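Local coordinates for protein alkaline phosphatase (Thermus thermophilus, PDB 7KWD) that probably hydrolyses phosphate monoesters at alkaline pH as a homodimeric metalloenzyme that uses two zinc ions and one magnesium ion, at residues Arg36-Leu41 and Gln445-Val450; Pro32-Arg37 and Gly465-Leu470; Ala76-Gly81 and Leu441-Gly446; Asn40-Val45 and Leu267-Gly272. All blocks are in the same frame, centred on the assembly; numbering follows the deposited sequence.

Interaction 1: Arg36-Leu41 and Gln445-Val450; sequences RRYRNL and QGLRFV
In both Arg36 and Tyr38, CG lies anti to the carbonyl carbon and beside the backbone N (chi1 near -60° in both), and from there the two side chains run to the loop at Gln445-Leu447. The Arg36 chain bends at chi2 (-70°), where CD turns off the line of CB and CG. Its NE then donates to Gly446 O at 2.8 Å, a bond bent to 151° at the hydrogen, the oxygen lying near the guanidinium plane at its edge. Tyr38 OH gives its proton to the neighbouring carbonyl, Gln445 O, over 3.2 Å. The 36-41 segment is the lead-in to the parallel strand 40-46 of the alkaline phosphatase core, and 445-450 is the loop after strand 438-443, whose type I turn runs from Leu447 to Val450. Leu447 comes tip to tip with Tyr38, its CD2 standing 3.4 Å from Tyr38 OH, while the same methyl lies 3.9 Å from Arg36 CG. A phenylalanine in place of Tyr38 would probably leave Gln445 O without this hydroxyl donor and take away the polar atom against which Leu447 CD2 rests. Beyond the two segments, Leu311 of strand 310-325 packs on both Tyr38 and Leu447.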
loop_
_atom_site.group_PDB
_atom_site.type_symbol
_atom_site.label_atom_id
_atom_site.label_comp_id
_atom_site.label_asym_id
_atom_site.label_seq_id
_atom_site.Cartn_x
_atom_site.Cartn_y
_atom_site.Cartn_z
ATOM N N ARG A 36 -3.896 8.281 28.178
ATOM C CA ARG A 36 -2.708 8.230 29.019
ATOM C C ARG A 36 -1.977 9.554 28.867
ATOM O O ARG A 36 -2.116 10.251 27.867
ATOM C CB ARG A 36 -1.720 7.114 28.637
ATOM C CG ARG A 36 -2.252 5.718 28.759
ATOM C CD ARG A 36 -2.458 5.285 30.216
ATOM N NE ARG A 36 -3.133 3.986 30.281
ATOM C CZ ARG A 36 -3.459 3.348 31.405
ATOM N NH1 ARG A 36 -3.179 3.890 32.584
ATOM N NH2 ARG A 36 -4.070 2.167 31.347
ATOM N N ARG A 37 -1.180 9.883 29.874
ATOM C CA ARG A 37 -0.337 11.070 29.855
ATOM C C ARG A 37 1.115 10.649 30.012
ATOM O O ARG A 37 1.409 9.575 30.534
ATOM C CB ARG A 37 -0.732 12.035 30.929
ATOM C CG ARG A 37 -2.077 12.676 30.678
ATOM C CD ARG A 37 -2.764 12.915 32.007
ATOM N NE ARG A 37 -4.212 13.138 31.955
ATOM C CZ ARG A 37 -4.807 14.284 32.291
ATOM N NH1 ARG A 37 -4.079 15.335 32.652
ATOM N NH2 ARG A 37 -6.122 14.384 32.247
ATOM N N TYR A 38 2.013 11.494 29.503
ATOM C CA TYR A 38 3.419 11.183 29.407
ATOM C C TYR A 38 4.198 12.453 29.676
ATOM O O TYR A 38 3.668 13.557 29.548
ATOM C CB TYR A 38 3.773 10.621 28.017
ATOM C CG TYR A 38 3.049 9.348 27.689
ATOM C CD1 TYR A 38 3.571 8.116 28.038
ATOM C CD2 TYR A 38 1.840 9.385 27.016
ATOM C CE1 TYR A 38 2.893 6.940 27.713
ATOM C CE2 TYR A 38 1.150 8.237 26.705
ATOM C CZ TYR A 38 1.671 7.018 27.051
ATOM O OH TYR A 38 0.979 5.882 26.732
ATOM N N ARG A 39 5.466 12.273 30.060
ATOM C CA ARG A 39 6.402 13.377 30.202
ATOM C C ARG A 39 7.288 13.561 28.978
ATOM O O ARG A 39 7.717 14.683 28.703
ATOM C CB ARG A 39 7.316 13.192 31.431
ATOM C CG ARG A 39 7.855 14.556 31.975
ATOM C CD ARG A 39 8.860 14.435 33.152
ATOM N NE ARG A 39 9.812 13.380 32.871
ATOM C CZ ARG A 39 11.135 13.492 32.928
ATOM N NH1 ARG A 39 11.704 14.635 33.300
ATOM N NH2 ARG A 39 11.882 12.427 32.606
ATOM N N ASN A 40 7.587 12.482 28.257
ATOM C CA ASN A 40 8.499 12.522 27.120
ATOM C C ASN A 40 7.803 11.943 25.893
ATOM O O ASN A 40 6.950 11.065 25.998
ATOM C CB ASN A 40 9.783 11.739 27.388
ATOM C CG ASN A 40 10.473 12.166 28.661
ATOM O OD1 ASN A 40 10.667 13.357 28.918
ATOM N ND2 ASN A 40 10.848 11.196 29.472
ATOM N N LEU A 41 8.205 12.435 24.724
ATOM C CA LEU A 41 7.587 12.061 23.456
ATOM C C LEU A 41 8.705 11.871 22.454
ATOM O O LEU A 41 9.515 12.782 22.249
ATOM C CB LEU A 41 6.633 13.150 22.967
ATOM C CG LEU A 41 6.007 12.946 21.593
ATOM C CD1 LEU A 41 5.045 11.777 21.628
ATOM C CD2 LEU A 41 5.297 14.225 21.181
ATOM N N GLN A 445 3.253 2.460 27.360
ATOM C CA GLN A 445 2.648 1.723 28.453
ATOM C C GLN A 445 1.179 2.081 28.537
ATOM O O GLN A 445 0.815 3.262 28.497
ATOM C CB GLN A 445 3.357 2.063 29.768
ATOM C CG GLN A 445 2.715 1.457 31.008
ATOM C CD GLN A 445 3.585 1.636 32.251
ATOM O OE1 GLN A 445 3.348 2.537 33.065
ATOM N NE2 GLN A 445 4.602 0.777 32.396
ATOM N N GLY A 446 0.335 1.062 28.635
ATOM C CA GLY A 446 -1.061 1.276 28.969
ATOM C C GLY A 446 -1.973 1.639 27.827
ATOM O O GLY A 446 -3.023 2.235 28.053
ATOM N N LEU A 447 -1.612 1.276 26.603
ATOM C CA LEU A 447 -2.353 1.671 25.421
ATOM C C LEU A 447 -3.166 0.535 24.856
ATOM O O LEU A 447 -3.704 0.658 23.756
ATOM C CB LEU A 447 -1.391 2.191 24.361
ATOM C CG LEU A 447 -0.666 3.466 24.767
ATOM C CD1 LEU A 447 0.296 3.869 23.698
ATOM C CD2 LEU A 447 -1.668 4.596 25.038
ATOM N N ARG A 448 -3.291 -0.563 25.596
ATOM C CA ARG A 448 -3.870 -1.778 25.017
ATOM C C ARG A 448 -5.275 -1.562 24.448
ATOM O O ARG A 448 -5.675 -2.257 23.504
ATOM C CB ARG A 448 -3.897 -2.888 26.076
ATOM C CG ARG A 448 -4.822 -2.579 27.242
ATOM C CD ARG A 448 -4.833 -3.685 28.325
ATOM N NE ARG A 448 -4.781 -5.058 27.811
ATOM C CZ ARG A 448 -5.284 -6.123 28.442
ATOM N NH1 ARG A 448 -5.897 -5.988 29.619
ATOM N NH2 ARG A 448 -5.173 -7.331 27.900
ATOM N N PHE A 449 -6.039 -0.616 24.987
ATOM C CA PHE A 449 -7.411 -0.436 24.534
ATOM C C PHE A 449 -7.568 0.677 23.501
ATOM O O PHE A 449 -8.700 1.014 23.132
ATOM C CB PHE A 449 -8.320 -0.197 25.738
ATOM C CG PHE A 449 -8.394 -1.386 26.666
ATOM C CD1 PHE A 449 -8.238 -2.692 26.166
ATOM C CD2 PHE A 449 -8.601 -1.211 28.029
ATOM C CE1 PHE A 449 -8.291 -3.798 27.007
ATOM C CE2 PHE A 449 -8.661 -2.313 28.885
ATOM C CZ PHE A 449 -8.503 -3.608 28.372
ATOM N N VAL A 450 -6.468 1.211 22.983
ATOM C CA VAL A 450 -6.535 2.237 21.950
ATOM C C VAL A 450 -6.778 1.592 20.586
ATOM O O VAL A 450 -5.970 0.788 20.118
ATOM C CB VAL A 450 -5.249 3.080 21.941
ATOM C CG1 VAL A 450 -5.314 4.096 20.794
ATOM C CG2 VAL A 450 -5.057 3.736 23.275
#

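Interaction 2: Pro32-Arg37 and Gly465-Leu470; sequences PSLGRR and GEALGL
Glu466 sends its carboxylate from the last turn of helix 459-468 into the backbone of the loop at Ser33-Gly35, just ahead of the first core strand. The helix ends in a Schellman motif, with Gly469 at positive phi and Leu470 N bonded back to Gly465 O. CG of Glu466 is anti to the backbone N (chi1 170°) and the chain stays extended beyond it, so that the side chain spans the distance to the loop at full length. Its two oxygens take two successive amides: Leu34 N donates to OE1 of Glu466 at 2.7 Å and Gly35 N to OE2 of Glu466 at 2.8 Å. Both donors approach from above the carboxylate plane, by 37° and 41°. With each oxygen tied to a different amide, rotation about the last torsion is restrained.

Leu34 crosses Glu466 obliquely. Its CG stands anti to the carbonyl carbon, Leu34 CB lies 3.5 Å from Glu466 OE1, and one branch, CD1, continues to Ala467 CB at 3.6 Å. Leu311 of strand 310-325 packs on both of these apolar side chains. Arg37 takes a different course: its backbone passes Ala467, with a CA-H...O contact to Ala467 O, while its guanidinium leads away from the helix.

Two waters also donate to OE2 of Glu466. One bridges onward to the loop: it lies 2.7 Å from Glu466 OE2 and also donates to Arg36 O at 2.9 Å.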
loop_
_atom_site.group_PDB
_atom_site.type_symbol
_atom_site.label_atom_id
_atom_site.label_comp_id
_atom_site.label_asym_id
_atom_site.label_seq_id
_atom_site.Cartn_x
_atom_site.Cartn_y
_atom_site.Cartn_z
ATOM N N PRO A 32 -9.416 9.199 17.952
ATOM C CA PRO A 32 -9.289 8.376 19.151
ATOM C C PRO A 32 -8.294 8.959 20.129
ATOM O O PRO A 32 -7.267 9.519 19.748
ATOM C CB PRO A 32 -8.808 7.018 18.605
ATOM C CG PRO A 32 -8.133 7.372 17.327
ATOM C CD PRO A 32 -8.965 8.482 16.743
ATOM N N SER A 33 -8.600 8.777 21.400
ATOM C CA SER A 33 -7.817 9.280 22.510
ATOM C C SER A 33 -6.798 8.254 22.943
ATOM O O SER A 33 -7.030 7.043 22.845
ATOM C CB SER A 33 -8.733 9.592 23.709
ATOM O OG SER A 33 -9.499 10.766 23.460
ATOM N N LEU A 34 -5.657 8.757 23.428
ATOM C CA LEU A 34 -4.688 7.897 24.097
ATOM C C LEU A 34 -5.214 7.398 25.432
ATOM O O LEU A 34 -5.008 6.232 25.790
ATOM C CB LEU A 34 -3.396 8.659 24.327
ATOM C CG LEU A 34 -2.512 9.012 23.126
ATOM C CD1 LEU A 34 -1.344 9.885 23.624
ATOM C CD2 LEU A 34 -2.013 7.734 22.423
ATOM N N GLY A 35 -5.855 8.267 26.196
ATOM C CA GLY A 35 -6.234 7.920 27.556
ATOM C C GLY A 35 -5.085 7.791 28.530
ATOM O O GLY A 35 -5.279 7.238 29.598
ATOM N N ARG A 36 -3.896 8.281 28.178
ATOM C CA ARG A 36 -2.708 8.230 29.019
ATOM C C ARG A 36 -1.977 9.554 28.867
ATOM O O ARG A 36 -2.116 10.251 27.867
ATOM C CB ARG A 36 -1.720 7.114 28.637
ATOM C CG ARG A 36 -2.252 5.718 28.759
ATOM C CD ARG A 36 -2.458 5.285 30.216
ATOM N NE ARG A 36 -3.133 3.986 30.281
ATOM C CZ ARG A 36 -3.459 3.348 31.405
ATOM N NH1 ARG A 36 -3.179 3.890 32.584
ATOM N NH2 ARG A 36 -4.070 2.167 31.347
ATOM N N ARG A 37 -1.180 9.883 29.874
ATOM C CA ARG A 37 -0.337 11.070 29.855
ATOM C C ARG A 37 1.115 10.649 30.012
ATOM O O ARG A 37 1.409 9.575 30.534
ATOM C CB ARG A 37 -0.732 12.035 30.929
ATOM C CG ARG A 37 -2.077 12.676 30.678
ATOM C CD ARG A 37 -2.764 12.915 32.007
ATOM N NE ARG A 37 -4.212 13.138 31.955
ATOM C CZ ARG A 37 -4.807 14.284 32.291
ATOM N NH1 ARG A 37 -4.079 15.335 32.652
ATOM N NH2 ARG A 37 -6.122 14.384 32.247
ATOM N N GLY A 465 -0.441 16.281 21.475
ATOM C CA GLY A 465 -0.890 17.253 22.462
ATOM C C GLY A 465 -1.514 16.590 23.673
ATOM O O GLY A 465 -1.296 17.022 24.801
ATOM N N GLU A 466 -2.317 15.553 23.451
ATOM C CA GLU A 466 -2.880 14.799 24.557
ATOM C C GLU A 466 -1.780 14.200 25.400
ATOM O O GLU A 466 -1.774 14.351 26.621
ATOM C CB GLU A 466 -3.798 13.680 24.067
ATOM C CG GLU A 466 -4.189 12.740 25.211
ATOM C CD GLU A 466 -5.221 11.674 24.815
ATOM O OE1 GLU A 466 -5.421 11.425 23.591
ATOM O OE2 GLU A 466 -5.799 11.060 25.748
ATOM N N ALA A 467 -0.826 13.514 24.751
ATOM C CA ALA A 467 0.214 12.819 25.506
ATOM C C ALA A 467 0.900 13.746 26.498
ATOM O O ALA A 467 1.215 13.331 27.615
ATOM C CB ALA A 467 1.274 12.218 24.564
ATOM N N LEU A 468 1.160 14.997 26.107
ATOM C CA LEU A 468 1.980 15.885 26.937
ATOM C C LEU A 468 1.190 16.989 27.626
ATOM O O LEU A 468 1.775 17.776 28.364
ATOM C CB LEU A 468 3.087 16.541 26.094
ATOM C CG LEU A 468 4.036 15.590 25.369
ATOM C CD1 LEU A 468 5.097 16.391 24.614
ATOM C CD2 LEU A 468 4.650 14.660 26.345
ATOM N N GLY A 469 -0.117 17.066 27.416
ATOM C CA GLY A 469 -0.881 18.151 27.990
ATOM C C GLY A 469 -0.598 19.464 27.304
ATOM O O GLY A 469 -0.570 20.516 27.963
ATOM N N LEU A 470 -0.385 19.424 25.992
ATOM C CA LEU A 470 -0.028 20.571 25.181
ATOM C C LEU A 470 -0.987 20.704 24.018
ATOM O O LEU A 470 -0.591 21.008 22.887
ATOM C CB LEU A 470 1.411 20.453 24.686
ATOM C CG LEU A 470 2.462 20.627 25.783
ATOM C CD1 LEU A 470 3.854 20.310 25.269
ATOM C CD2 LEU A 470 2.413 22.018 26.368
HETATM O O HOH W 1 -8.320 12.143 26.399
HETATM O O HOH W 2 -4.655 11.521 28.144
#

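Interaction 3: Ala76-Gly81 and Leu441-Gly446; sequences ARYPNG and LLYGQG
Tyr78 lies against Tyr443, and its side chain can be followed atom by atom across the contact. CB points toward 441-446, and CG is anti to the carbonyl carbon (chi1 -75°). Tyr78 CB sits 3.4 Å from Leu442 O and also meets Leu441 CD1. At the start of the ring, CG and CD1 are close to Tyr443 CD2, which stands over the ring centre; farther out, Tyr78 CE1 approaches Tyr443 CE2 to 3.2 Å, and CZ meets that same carbon. At the tip, Tyr78 OH lies 3.8 Å from Tyr443 OH. The pair is edge-to-face, the edge of Tyr443 directed at the face of Tyr78, with centroids 4.5 Å apart and planes at 54°. Arg77 CG rests on the opposite face of the Tyr78 ring, toward its rim.

Next to the aromatic pair, strand 80-84 runs antiparallel to strand 438-443 in the alkaline phosphatase fold. Asn80 and Leu441 form a non-hydrogen-bonded pair, and Leu442 N donates to Pro79 O at 3.0 Å in a nearly straight bond (169°). Asn80 CG occupies the crowded position between backbone N and carbonyl carbon, and Asn80 ND2 donates to Tyr78 O at 2.9 Å as well as bonding Leu75 O. An alanine in place of Tyr78 would probably leave the edge of Tyr443 without the ring it packs on and open a gap beside it. Tyr443 OH is held by Asp305, while Leu74 of helix 70-75 and Val304 of helix 283-306 touch the Tyr443 side chain. The second subunit comes close here too, its Gly453 packing on Asn80.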
loop_
_atom_site.group_PDB
_atom_site.type_symbol
_atom_site.label_atom_id
_atom_site.label_comp_id
_atom_site.label_asym_id
_atom_site.label_seq_id
_atom_site.Cartn_x
_atom_site.Cartn_y
_atom_site.Cartn_z
ATOM N N ALA A 76 2.632 -6.348 15.093
ATOM C CA ALA A 76 1.997 -7.586 15.512
ATOM C C ALA A 76 1.566 -7.558 16.963
ATOM O O ALA A 76 1.012 -8.547 17.438
ATOM C CB ALA A 76 2.960 -8.764 15.286
ATOM N N ARG A 77 1.773 -6.450 17.665
ATOM C CA ARG A 77 1.465 -6.422 19.085
ATOM C C ARG A 77 0.904 -5.094 19.582
ATOM O O ARG A 77 0.033 -5.069 20.451
ATOM C CB ARG A 77 2.735 -6.757 19.856
ATOM C CG ARG A 77 2.522 -6.884 21.333
ATOM C CD ARG A 77 3.727 -7.517 22.023
ATOM N NE ARG A 77 3.570 -7.470 23.475
ATOM C CZ ARG A 77 4.522 -7.765 24.351
ATOM N NH1 ARG A 77 5.734 -8.129 23.933
ATOM N NH2 ARG A 77 4.254 -7.689 25.644
ATOM N N TYR A 78 1.360 -3.995 19.060
ATOM C CA TYR A 78 1.000 -2.719 19.654
ATOM C C TYR A 78 -0.015 -1.996 18.802
ATOM O O TYR A 78 -0.205 -2.326 17.628
ATOM C CB TYR A 78 2.269 -1.879 19.831
ATOM C CG TYR A 78 3.085 -2.391 20.979
ATOM C CD1 TYR A 78 4.142 -3.244 20.780
ATOM C CD2 TYR A 78 2.758 -2.048 22.269
ATOM C CE1 TYR A 78 4.876 -3.728 21.847
ATOM C CE2 TYR A 78 3.467 -2.530 23.328
ATOM C CZ TYR A 78 4.529 -3.359 23.127
ATOM O OH TYR A 78 5.239 -3.822 24.220
ATOM N N PRO A 79 -0.720 -1.016 19.372
ATOM C CA PRO A 79 -1.788 -0.353 18.621
ATOM C C PRO A 79 -1.250 0.295 17.360
ATOM O O PRO A 79 -0.299 1.085 17.403
ATOM C CB PRO A 79 -2.320 0.697 19.606
ATOM C CG PRO A 79 -1.945 0.185 20.944
ATOM C CD PRO A 79 -0.604 -0.467 20.735
ATOM N N ASN A 80 -1.870 -0.035 16.227
ATOM C CA ASN A 80 -1.492 0.667 15.012
ATOM C C ASN A 80 -2.696 0.781 14.097
ATOM O O ASN A 80 -3.700 0.061 14.228
ATOM C CB ASN A 80 -0.298 0.020 14.274
ATOM C CG ASN A 80 -0.562 -1.397 13.832
ATOM O OD1 ASN A 80 -0.913 -1.665 12.656
ATOM N ND2 ASN A 80 -0.348 -2.332 14.750
ATOM N N GLY A 81 -2.597 1.767 13.232
ATOM C CA GLY A 81 -3.630 2.058 12.268
ATOM C C GLY A 81 -3.010 2.799 11.089
ATOM O O GLY A 81 -1.869 2.588 10.722
ATOM N N LEU A 441 1.711 4.025 14.366
ATOM C CA LEU A 441 1.937 3.022 15.405
ATOM C C LEU A 441 2.315 3.688 16.717
ATOM O O LEU A 441 3.145 4.597 16.736
ATOM C CB LEU A 441 3.051 2.056 14.985
ATOM C CG LEU A 441 3.804 1.190 16.001
ATOM C CD1 LEU A 441 2.937 0.052 16.442
ATOM C CD2 LEU A 441 5.054 0.637 15.337
ATOM N N LEU A 442 1.754 3.180 17.811
ATOM C CA LEU A 442 1.981 3.710 19.148
ATOM C C LEU A 442 2.678 2.683 20.022
ATOM O O LEU A 442 2.234 1.533 20.129
ATOM C CB LEU A 442 0.675 4.104 19.824
ATOM C CG LEU A 442 -0.191 5.094 19.042
ATOM C CD1 LEU A 442 -1.527 5.323 19.783
ATOM C CD2 LEU A 442 0.545 6.372 18.879
ATOM N N TYR A 443 3.758 3.091 20.663
ATOM C CA TYR A 443 4.539 2.172 21.490
ATOM C C TYR A 443 4.673 2.828 22.852
ATOM O O TYR A 443 5.436 3.793 23.027
ATOM C CB TYR A 443 5.899 1.856 20.877
ATOM C CG TYR A 443 6.651 0.809 21.669
ATOM C CD1 TYR A 443 7.440 1.157 22.758
ATOM C CD2 TYR A 443 6.538 -0.532 21.357
ATOM C CE1 TYR A 443 8.102 0.196 23.505
ATOM C CE2 TYR A 443 7.214 -1.488 22.089
ATOM C CZ TYR A 443 8.000 -1.117 23.156
ATOM O OH TYR A 443 8.661 -2.099 23.868
ATOM N N GLY A 444 3.932 2.319 23.802
ATOM C CA GLY A 444 3.913 2.919 25.120
ATOM C C GLY A 444 3.170 2.040 26.096
ATOM O O GLY A 444 2.551 1.032 25.728
ATOM N N GLN A 445 3.253 2.460 27.360
ATOM C CA GLN A 445 2.648 1.723 28.453
ATOM C C GLN A 445 1.179 2.081 28.537
ATOM O O GLN A 445 0.815 3.262 28.497
ATOM C CB GLN A 445 3.357 2.063 29.768
ATOM C CG GLN A 445 2.715 1.457 31.008
ATOM C CD GLN A 445 3.585 1.636 32.251
ATOM O OE1 GLN A 445 3.348 2.537 33.065
ATOM N NE2 GLN A 445 4.602 0.777 32.396
ATOM N N GLY A 446 0.335 1.062 28.635
ATOM C CA GLY A 446 -1.061 1.276 28.969
ATOM C C GLY A 446 -1.973 1.639 27.827
ATOM O O GLY A 446 -3.023 2.235 28.053
#

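Interaction 4: Asn40-Val45 and Leu267-Gly272; sequences NLIVFV and LQVEAG. With MG (magnesium ion), chain D.
Two neighbouring parallel strands of the alkaline phosphatase core, 40-46 and 265-271, pair here, and the second brings a magnesium ligand, Glu270, near its C-terminal end. Over 40-45 and 267-271 the axes approach to 4.7 Å, inclined by 14°, and five backbone bonds alternate between them, from Leu267 N to Leu41 O at one end to Ala271 N to Val45 O (2.9 Å) at the other. Ile42, Phe44, Leu267 and Val269 share one face of the sheet. There Ile42 CG2 lies beside Leu267 CD2, and Phe44, its CG anti to the backbone N (chi1 -170°), lies across Val269, where Phe44 CE1 meets Val269 CG1 at 3.9 Å. CE1 also reaches Ala271 CB, and Ala293 and Leu297 of helix 283-306 touch the ring.

Val43, Val45, Gln268 and Glu270 occupy the other face. Gln268 NE2 is hydrogen-bonded to Thr148 O, a link to a residue that itself binds the magnesium ion. Glu270 CG packs against Val45 CB, and the chain extends beyond it to the ion. Asp47 and Thr148 supply the other protein ligands and three waters join them; Thr140 holds OE1 of Glu270, which also accepts from one of these waters, while Glu270 OE2 bonds magnesium at 2.0 Å.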
loop_
_atom_site.group_PDB
_atom_site.type_symbol
_atom_site.label_atom_id
_atom_site.label_comp_id
_atom_site.label_asym_id
_atom_site.label_seq_id
_atom_site.Cartn_x
_atom_site.Cartn_y
_atom_site.Cartn_z
ATOM N N ASN A 40 7.587 12.482 28.257
ATOM C CA ASN A 40 8.499 12.522 27.120
ATOM C C ASN A 40 7.803 11.943 25.893
ATOM O O ASN A 40 6.950 11.065 25.998
ATOM C CB ASN A 40 9.783 11.739 27.388
ATOM C CG ASN A 40 10.473 12.166 28.661
ATOM O OD1 ASN A 40 10.667 13.357 28.918
ATOM N ND2 ASN A 40 10.848 11.196 29.472
ATOM N N LEU A 41 8.205 12.435 24.724
ATOM C CA LEU A 41 7.587 12.061 23.456
ATOM C C LEU A 41 8.705 11.871 22.454
ATOM O O LEU A 41 9.515 12.782 22.249
ATOM C CB LEU A 41 6.633 13.150 22.967
ATOM C CG LEU A 41 6.007 12.946 21.593
ATOM C CD1 LEU A 41 5.045 11.777 21.628
ATOM C CD2 LEU A 41 5.297 14.225 21.181
ATOM N N ILE A 42 8.727 10.716 21.814
ATOM C CA ILE A 42 9.621 10.448 20.688
ATOM C C ILE A 42 8.740 10.219 19.480
ATOM O O ILE A 42 7.791 9.421 19.554
ATOM C CB ILE A 42 10.523 9.224 20.942
ATOM C CG1 ILE A 42 11.268 9.390 22.266
ATOM C CG2 ILE A 42 11.487 9.058 19.793
ATOM C CD1 ILE A 42 12.036 8.187 22.720
ATOM N N VAL A 43 9.027 10.920 18.388
ATOM C CA VAL A 43 8.303 10.745 17.129
ATOM C C VAL A 43 9.300 10.243 16.083
ATOM O O VAL A 43 10.249 10.952 15.740
ATOM C CB VAL A 43 7.631 12.047 16.660
ATOM C CG1 VAL A 43 6.792 11.791 15.404
ATOM C CG2 VAL A 43 6.757 12.696 17.771
ATOM N N PHE A 44 9.067 9.045 15.563
ATOM C CA PHE A 44 9.960 8.379 14.613
ATOM C C PHE A 44 9.221 8.386 13.278
ATOM O O PHE A 44 8.257 7.632 13.086
ATOM C CB PHE A 44 10.308 6.973 15.100
ATOM C CG PHE A 44 11.398 6.300 14.309
ATOM C CD1 PHE A 44 12.040 6.908 13.270
ATOM C CD2 PHE A 44 11.733 4.961 14.610
ATOM C CE1 PHE A 44 12.998 6.268 12.519
ATOM C CE2 PHE A 44 12.739 4.311 13.877
ATOM C CZ PHE A 44 13.371 4.972 12.829
ATOM N N VAL A 45 9.649 9.266 12.375
ATOM C CA VAL A 45 9.031 9.379 11.052
ATOM C C VAL A 45 9.804 8.512 10.068
ATOM O O VAL A 45 11.017 8.673 9.910
ATOM C CB VAL A 45 9.005 10.829 10.566
ATOM C CG1 VAL A 45 8.380 10.893 9.165
ATOM C CG2 VAL A 45 8.278 11.702 11.562
ATOM N N LEU A 267 11.627 14.438 20.921
ATOM C CA LEU A 267 12.626 14.054 19.946
ATOM C C LEU A 267 11.900 13.652 18.681
ATOM O O LEU A 267 10.928 12.895 18.732
ATOM C CB LEU A 267 13.471 12.893 20.471
ATOM C CG LEU A 267 14.322 12.081 19.510
ATOM C CD1 LEU A 267 15.349 13.042 18.906
ATOM C CD2 LEU A 267 15.009 10.905 20.237
ATOM N N GLN A 268 12.350 14.170 17.551
ATOM C CA GLN A 268 11.984 13.620 16.260
ATOM C C GLN A 268 13.194 12.867 15.718
ATOM O O GLN A 268 14.311 13.403 15.689
ATOM C CB GLN A 268 11.552 14.700 15.271
ATOM C CG GLN A 268 11.011 14.093 13.959
ATOM C CD GLN A 268 10.900 15.076 12.800
ATOM O OE1 GLN A 268 11.769 15.138 11.938
ATOM N NE2 GLN A 268 9.792 15.810 12.748
ATOM N N VAL A 269 12.995 11.611 15.362
ATOM C CA VAL A 269 13.966 10.834 14.605
ATOM C C VAL A 269 13.370 10.632 13.235
ATOM O O VAL A 269 12.224 10.187 13.133
ATOM C CB VAL A 269 14.253 9.474 15.265
ATOM C CG1 VAL A 269 15.308 8.696 14.461
ATOM C CG2 VAL A 269 14.669 9.682 16.713
ATOM N N GLU A 270 14.140 10.932 12.187
ATOM C CA GLU A 270 13.653 10.782 10.827
ATOM C C GLU A 270 14.525 9.828 10.034
ATOM O O GLU A 270 15.737 10.052 9.888
ATOM C CB GLU A 270 13.578 12.109 10.066
ATOM C CG GLU A 270 12.626 11.930 8.846
ATOM C CD GLU A 270 12.880 12.942 7.779
ATOM O OE1 GLU A 270 13.846 13.726 7.940
ATOM O OE2 GLU A 270 12.116 12.947 6.817
ATOM N N ALA A 271 13.916 8.752 9.545
ATOM C CA ALA A 271 14.515 7.924 8.504
ATOM C C ALA A 271 14.065 8.563 7.207
ATOM O O ALA A 271 13.118 8.129 6.556
ATOM C CB ALA A 271 14.073 6.475 8.620
ATOM N N GLY A 272 14.751 9.660 6.857
ATOM C CA GLY A 272 14.259 10.537 5.821
ATOM C C GLY A 272 14.604 10.163 4.421
ATOM O O GLY A 272 14.112 10.813 3.479
HETATM MG MG MG D . 11.614 14.189 5.287
HETATM O O HOH W 3 12.958 15.683 5.970
HETATM O O HOH W 4 12.806 13.046 3.648
HETATM O O HOH W 5 11.146 15.479 3.896
#

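Overall arrangement
Interactions 1, 2 and 3 cluster at one edge of the chain, about 7 to 14 Å apart between centres, whereas interaction 4 lies deeper, about 10 Å from the chain's centre, its own centre about 15 to 17 Å from theirs. Residues 32-45 run through interactions 2, 1 and 4 in turn, the last two sharing Asn40 and Leu41 at the start of strand 40-46. Interaction 2 joins the earliest and latest segments and so spans the other three; interactions 3 and 4 alternate along the sequence without touching. Leu34 meets Leu442, and Leu447 meets Pro79, making the peripheral contacts continuous. Strand 40-46, which leads to the metal ligand Asp47, is thus entered through a region packed from distant parts of the chain.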